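Local coordinates for protein CDP-glucose-4,6-dehydratase (Yersinia pseudotuberculosis, PDB 1RKX) that catalyses the 4,6-dehydration of CDP-D-glucose, a lyase reaction, using NAD bound to a Rossmann-type domain of the short-chain dehydrogenase/reductase superfamily, at residues C[16-20]-C[44-50]; C[24-28]-C[346-350]. One frame throughout, in Å; residues are numbered along the deposited sequence.

In the fold
One segment of each contact, 16-20 and 24-28, lies in succession on the first beta-alpha unit of the Rossmann domain: 16-20 is the NAD-binding turn that opens helix 20-31, and 24-28 is the next part of that helix. Their centres lie about 14 Å apart, and the contacts touch through L49 CD2 and W24 CD1 (3.3 Å) and through H17 CB and S26 OG (3.5 Å). The rings of F20 and W24 also meet, with planes at about 90°. Contact 1 binds NAD directly through T18 and F20, packing the turn against 44-50. Contact 2 forms a second layer, the W24 side chain being about 8 Å from NAD, where the C-terminal helix 342-355 crosses helix 20-31.

Contact 1 (C[16-20]-C[44-50]); sequences GHTGF and PTVPSLF. With NAD (nicotinamide-adenine-dinucleotide), chain G.
F50 and H17 form an offset edge-to-face aromatic pair, the edge of F50 turned toward the imidazole face, with planes at 88° and centroids 5.5 Å apart. The T18 methyl sits in the corner of the two rings: CG2 makes a CH-pi contact over one F50 face, 3.8 Å from the ring centroid, and lies above a face of H17. S40 and S61 hydrogen-bond the two imidazole nitrogens, fixing the plane that F50 meets. Two aliphatic groups pack on backbone carbonyl oxygens, P44 CD touching T18 O at 3.4 Å and L49 CD2 reaching F20 O at 3.5 Å. The turn belongs to the glycine-rich motif of the Rossmann fold, between strand 11-15 and helix 20-31. G19 has no side chain, and NAD lies directly against its backbone. Two hydrogen bonds hold it there: NAD O3B donates to T18 OG1 (2.8 Å), and F20 N donates to NAD O2A, almost straight at 173°. With chi1 62°, T18 CG2 is anti to the carbonyl carbon and faces the rings, leaving OG1 to meet NAD O3B and L41 O. One water joins the segments, donating to T18 O (2.8 Å) and accepting from F50 N (2.8 Å).

Contact 2 (C[24-28]-C[346-350]); sequences WLSLW and SITEI
I350 lays its CG2 methyl over one face of the W28 indole, 3.6 Å from the centroid of the five-membered ring and only 10° off its normal. The contact joins the first helix of the Rossmann fold, 20-31, to the C-terminal helix 342-355; the two short segments cross at -78°, with axes 10.1 Å apart at closest approach. I350 is the main wedge between them. With CG2 anti to its backbone N and CG1 beside that N (chi1 -72°), one branch covers W28 while the other runs into the groove formed by W24, L27 and W28, where CD1 rests 3.6 Å from W28 N and also meets L27 CB. W24 reaches across with its six-membered ring. The ring edge there faces I350 CG1 and the backbone S346 O, which approaches CZ3 to 3.5 Å near the ring plane, while CH2 touches the S346 side chain. At its other end W24 NE1 hydrogen-bonds G199 O. L27 packs beside W24 on the same S346 CB, which L27 CD1 meets at 3.9 Å, while its CD2 meets I347 CD1. The polar groups at the W24 tip have partners of their own: S346 OG is held by M342 O and W332 NE1, and H234 NE2 binds E349 OE2, which lies 4.1 Å from W24 CH2.

Contact 1 (C[16-20]-C[44-50])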
loop_
_atom_site.group_PDB
_atom_site.type_symbol
_atom_site.label_atom_id
_atom_site.label_comp_id
_atom_site.label_asym_id
_atom_site.label_seq_id
_atom_site.Cartn_x
_atom_site.Cartn_y
_atom_site.Cartn_z
ATOM N N GLY C 16 9.668 6.098 33.946
ATOM C CA GLY C 16 10.567 7.043 33.311
ATOM C C GLY C 16 10.410 8.468 33.817
ATOM O O GLY C 16 10.757 9.421 33.115
ATOM N N HIS C 17 9.892 8.619 35.034
ATOM C CA HIS C 17 9.699 9.937 35.624
ATOM C C HIS C 17 11.010 10.659 35.949
ATOM O O HIS C 17 11.007 11.872 36.165
ATOM C CB HIS C 17 8.848 9.833 36.898
ATOM C CG HIS C 17 9.575 9.238 38.065
ATOM N ND1 HIS C 17 10.088 7.957 38.054
ATOM C CD2 HIS C 17 9.861 9.745 39.289
ATOM C CE1 HIS C 17 10.655 7.699 39.221
ATOM N NE2 HIS C 17 10.530 8.767 39.988
ATOM N N THR C 18 12.128 9.932 35.981
ATOM C CA THR C 18 13.412 10.559 36.295
ATOM C C THR C 18 14.113 11.100 35.051
ATOM O O THR C 18 15.217 11.635 35.136
ATOM C CB THR C 18 14.374 9.568 36.998
ATOM O OG1 THR C 18 14.664 8.475 36.121
ATOM C CG2 THR C 18 13.750 9.041 38.299
ATOM N N GLY C 19 13.463 10.958 33.902
ATOM C CA GLY C 19 14.040 11.433 32.657
ATOM C C GLY C 19 13.531 12.800 32.232
ATOM O O GLY C 19 12.781 13.458 32.960
ATOM N N PHE C 20 13.936 13.217 31.036
ATOM C CA PHE C 20 13.557 14.514 30.484
ATOM C C PHE C 20 12.053 14.677 30.282
ATOM O O PHE C 20 11.426 15.532 30.915
ATOM C CB PHE C 20 14.305 14.737 29.162
ATOM C CG PHE C 20 13.917 15.999 28.435
ATOM C CD1 PHE C 20 14.007 17.242 29.060
ATOM C CD2 PHE C 20 13.509 15.944 27.103
ATOM C CE1 PHE C 20 13.701 18.420 28.368
ATOM C CE2 PHE C 20 13.200 17.111 26.397
ATOM C CZ PHE C 20 13.298 18.354 27.031
ATOM N N PRO C 44 19.174 9.584 34.457
ATOM C CA PRO C 44 20.206 9.278 33.462
ATOM C C PRO C 44 21.404 10.218 33.346
ATOM O O PRO C 44 22.435 9.825 32.799
ATOM C CB PRO C 44 19.406 9.202 32.165
ATOM C CG PRO C 44 18.370 10.250 32.374
ATOM C CD PRO C 44 17.914 9.964 33.791
ATOM N N THR C 45 21.296 11.445 33.855
ATOM C CA THR C 45 22.413 12.393 33.753
ATOM C C THR C 45 22.558 13.318 34.961
ATOM O O THR C 45 21.665 13.420 35.791
ATOM C CB THR C 45 22.265 13.329 32.518
ATOM O OG1 THR C 45 21.096 14.146 32.678
ATOM C CG2 THR C 45 22.141 12.526 31.230
ATOM N N VAL C 46 23.706 13.984 35.042
ATOM C CA VAL C 46 23.971 14.957 36.096
ATOM C C VAL C 46 24.633 16.147 35.411
ATOM O O VAL C 46 25.729 16.025 34.865
ATOM C CB VAL C 46 24.925 14.416 37.183
ATOM C CG1 VAL C 46 25.267 15.532 38.168
ATOM C CG2 VAL C 46 24.272 13.254 37.916
ATOM N N PRO C 47 23.975 17.315 35.429
ATOM C CA PRO C 47 22.675 17.564 36.059
ATOM C C PRO C 47 21.513 16.867 35.363
ATOM O O PRO C 47 21.672 16.282 34.290
ATOM C CB PRO C 47 22.556 19.082 36.002
ATOM C CG PRO C 47 23.253 19.411 34.725
ATOM C CD PRO C 47 24.480 18.533 34.769
ATOM N N SER C 48 20.343 16.936 35.991
ATOM C CA SER C 48 19.137 16.324 35.458
ATOM C C SER C 48 17.933 17.178 35.830
ATOM O O SER C 48 17.950 17.882 36.838
ATOM C CB SER C 48 18.947 14.922 36.043
ATOM O OG SER C 48 18.642 14.991 37.428
ATOM N N LEU C 49 16.892 17.131 35.009
ATOM C CA LEU C 49 15.679 17.880 35.311
ATOM C C LEU C 49 15.142 17.350 36.636
ATOM O O LEU C 49 14.669 18.111 37.485
ATOM C CB LEU C 49 14.631 17.662 34.221
ATOM C CG LEU C 49 13.256 18.297 34.454
ATOM C CD1 LEU C 49 13.367 19.824 34.401
ATOM C CD2 LEU C 49 12.286 17.803 33.394
ATOM N N PHE C 50 15.231 16.035 36.806
ATOM C CA PHE C 50 14.737 15.376 38.014
ATOM C C PHE C 50 15.207 16.080 39.284
ATOM O O PHE C 50 14.403 16.409 40.148
ATOM C CB PHE C 50 15.195 13.912 38.044
ATOM C CG PHE C 50 14.583 13.107 39.160
ATOM C CD1 PHE C 50 13.217 12.825 39.159
ATOM C CD2 PHE C 50 15.370 12.629 40.209
ATOM C CE1 PHE C 50 12.637 12.072 40.191
ATOM C CE2 PHE C 50 14.804 11.878 41.242
ATOM C CZ PHE C 50 13.436 11.598 41.234
HETATM P PA NAD G . 15.526 10.141 29.124
HETATM O O1A NAD G . 16.747 9.322 28.970
HETATM O O2A NAD G . 15.692 11.506 29.691
HETATM O O5B NAD G . 14.436 9.368 30.019
HETATM C C5B NAD G . 14.394 7.922 29.975
HETATM C C4B NAD G . 13.760 7.355 31.247
HETATM O O4B NAD G . 13.833 5.928 31.022
HETATM C C3B NAD G . 14.588 7.625 32.495
HETATM O O3B NAD G . 13.684 8.124 33.501
HETATM C C2B NAD G . 15.183 6.263 32.802
HETATM O O2B NAD G . 15.507 6.078 34.208
HETATM C C1B NAD G . 14.123 5.339 32.261
HETATM N N9A NAD G . 14.619 3.991 32.037
HETATM C C8A NAD G . 15.487 3.563 31.066
HETATM N N7A NAD G . 15.759 2.262 31.133
HETATM C C5A NAD G . 15.021 1.825 32.215
HETATM C C6A NAD G . 14.885 0.548 32.803
HETATM N N6A NAD G . 15.477 -0.560 32.405
HETATM N N1A NAD G . 14.061 0.437 33.892
HETATM C C2A NAD G . 13.430 1.573 34.333
HETATM N N3A NAD G . 13.480 2.804 33.871
HETATM C C4A NAD G . 14.306 2.873 32.791
HETATM O O3 NAD G . 14.810 10.210 27.740
HETATM P PN NAD G . 13.449 10.989 27.271
HETATM O O1N NAD G . 13.910 11.954 26.269
HETATM O O2N NAD G . 12.840 11.624 28.467
HETATM O O5D NAD G . 12.608 9.839 26.581
HETATM C C5D NAD G . 11.345 9.514 27.170
HETATM C C4D NAD G . 10.643 8.458 26.339
HETATM O O4D NAD G . 10.356 9.117 25.060
HETATM C C3D NAD G . 11.409 7.193 25.951
HETATM O O3D NAD G . 10.458 6.122 25.796
HETATM C C2D NAD G . 12.019 7.586 24.612
HETATM O O2D NAD G . 12.370 6.415 23.856
HETATM C C1D NAD G . 10.883 8.359 23.996
HETATM N N1N NAD G . 11.329 9.226 22.912
HETATM C C2N NAD G . 12.006 10.437 23.137
HETATM C C3N NAD G . 12.369 11.341 22.001
HETATM C C7N NAD G . 13.026 12.619 22.328
HETATM O O7N NAD G . 13.299 13.365 21.374
HETATM N N7N NAD G . 13.333 12.999 23.585
HETATM C C4N NAD G . 12.132 10.859 20.587
HETATM C C5N NAD G . 11.431 9.540 20.528
HETATM C C6N NAD G . 11.069 8.817 21.567
HETATM O O HOH W 1 15.517 14.369 34.530
#

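Contact 2 (C[24-28]-C[346-350])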
loop_
_atom_site.group_PDB
_atom_site.type_symbol
_atom_site.label_atom_id
_atom_site.label_comp_id
_atom_site.label_asym_id
_atom_site.label_seq_id
_atom_site.Cartn_x
_atom_site.Cartn_y
_atom_site.Cartn_z
ATOM N N TRP C 24 9.083 16.472 32.999
ATOM C CA TRP C 24 8.141 17.534 32.654
ATOM C C TRP C 24 6.704 17.045 32.819
ATOM O O TRP C 24 5.855 17.775 33.329
ATOM C CB TRP C 24 8.365 18.033 31.219
ATOM C CG TRP C 24 9.493 19.025 31.098
ATOM C CD1 TRP C 24 10.753 18.789 30.645
ATOM C CD2 TRP C 24 9.449 20.413 31.456
ATOM N NE1 TRP C 24 11.505 19.946 30.693
ATOM C CE2 TRP C 24 10.725 20.957 31.188
ATOM C CE3 TRP C 24 8.451 21.249 31.977
ATOM C CZ2 TRP C 24 11.034 22.305 31.423
ATOM C CZ3 TRP C 24 8.756 22.594 32.213
ATOM C CH2 TRP C 24 10.040 23.104 31.934
ATOM N N LEU C 25 6.427 15.812 32.402
ATOM C CA LEU C 25 5.074 15.274 32.537
ATOM C C LEU C 25 4.675 15.140 34.009
ATOM O O LEU C 25 3.553 15.495 34.390
ATOM C CB LEU C 25 4.944 13.907 31.858
ATOM C CG LEU C 25 3.527 13.313 31.935
ATOM C CD1 LEU C 25 2.544 14.221 31.203
ATOM C CD2 LEU C 25 3.501 11.916 31.325
ATOM N N SER C 26 5.585 14.621 34.828
ATOM C CA SER C 26 5.313 14.453 36.253
ATOM C C SER C 26 5.037 15.800 36.914
ATOM O O SER C 26 4.099 15.927 37.703
ATOM C CB SER C 26 6.485 13.752 36.938
ATOM O OG SER C 26 6.603 12.420 36.462
ATOM N N LEU C 27 5.850 16.803 36.588
ATOM C CA LEU C 27 5.662 18.143 37.140
ATOM C C LEU C 27 4.306 18.694 36.714
ATOM O O LEU C 27 3.591 19.308 37.513
ATOM C CB LEU C 27 6.756 19.090 36.654
ATOM C CG LEU C 27 8.148 18.951 37.265
ATOM C CD1 LEU C 27 9.133 19.851 36.517
ATOM C CD2 LEU C 27 8.086 19.318 38.749
ATOM N N TRP C 28 3.952 18.469 35.450
ATOM C CA TRP C 28 2.682 18.948 34.909
ATOM C C TRP C 28 1.519 18.311 35.663
ATOM O O TRP C 28 0.591 19.000 36.092
ATOM C CB TRP C 28 2.578 18.608 33.417
ATOM C CG TRP C 28 1.556 19.433 32.664
ATOM C CD1 TRP C 28 0.452 20.059 33.182
ATOM C CD2 TRP C 28 1.539 19.695 31.254
ATOM N NE1 TRP C 28 -0.247 20.694 32.180
ATOM C CE2 TRP C 28 0.397 20.488 30.988
ATOM C CE3 TRP C 28 2.376 19.337 30.189
ATOM C CZ2 TRP C 28 0.072 20.929 29.696
ATOM C CZ3 TRP C 28 2.051 19.776 28.899
ATOM C CH2 TRP C 28 0.907 20.565 28.670
ATOM N N SER C 346 9.968 25.961 36.280
ATOM C CA SER C 346 9.383 24.960 35.387
ATOM C C SER C 346 7.869 24.928 35.507
ATOM O O SER C 346 7.168 24.711 34.519
ATOM C CB SER C 346 9.967 23.573 35.681
ATOM O OG SER C 346 11.355 23.557 35.397
ATOM N N ILE C 347 7.362 25.150 36.713
ATOM C CA ILE C 347 5.919 25.160 36.924
ATOM C C ILE C 347 5.317 26.329 36.155
ATOM O O ILE C 347 4.269 26.204 35.522
ATOM C CB ILE C 347 5.565 25.327 38.419
ATOM C CG1 ILE C 347 6.152 24.167 39.226
ATOM C CG2 ILE C 347 4.050 25.400 38.589
ATOM C CD1 ILE C 347 5.714 22.801 38.750
ATOM N N THR C 348 5.989 27.474 36.222
ATOM C CA THR C 348 5.523 28.662 35.516
ATOM C C THR C 348 5.565 28.430 34.008
ATOM O O THR C 348 4.700 28.914 33.280
ATOM C CB THR C 348 6.382 29.892 35.873
ATOM O OG1 THR C 348 6.185 30.221 37.255
ATOM C CG2 THR C 348 5.997 31.090 35.010
ATOM N N GLU C 349 6.570 27.691 33.540
ATOM C CA GLU C 349 6.675 27.409 32.115
ATOM C C GLU C 349 5.461 26.604 31.679
ATOM O O GLU C 349 4.881 26.854 30.625
ATOM C CB GLU C 349 7.957 26.638 31.804
ATOM C CG GLU C 349 8.173 26.429 30.321
ATOM C CD GLU C 349 9.556 26.847 29.876
ATOM O OE1 GLU C 349 10.000 27.947 30.266
ATOM O OE2 GLU C 349 10.197 26.083 29.126
ATOM N N ILE C 350 5.075 25.635 32.500
ATOM C CA ILE C 350 3.913 24.819 32.196
ATOM C C ILE C 350 2.675 25.706 32.163
ATOM O O ILE C 350 1.820 25.556 31.290
ATOM C CB ILE C 350 3.729 23.706 33.247
ATOM C CG1 ILE C 350 4.826 22.649 33.062
ATOM C CG2 ILE C 350 2.341 23.086 33.123
ATOM C CD1 ILE C 350 4.944 21.659 34.209
#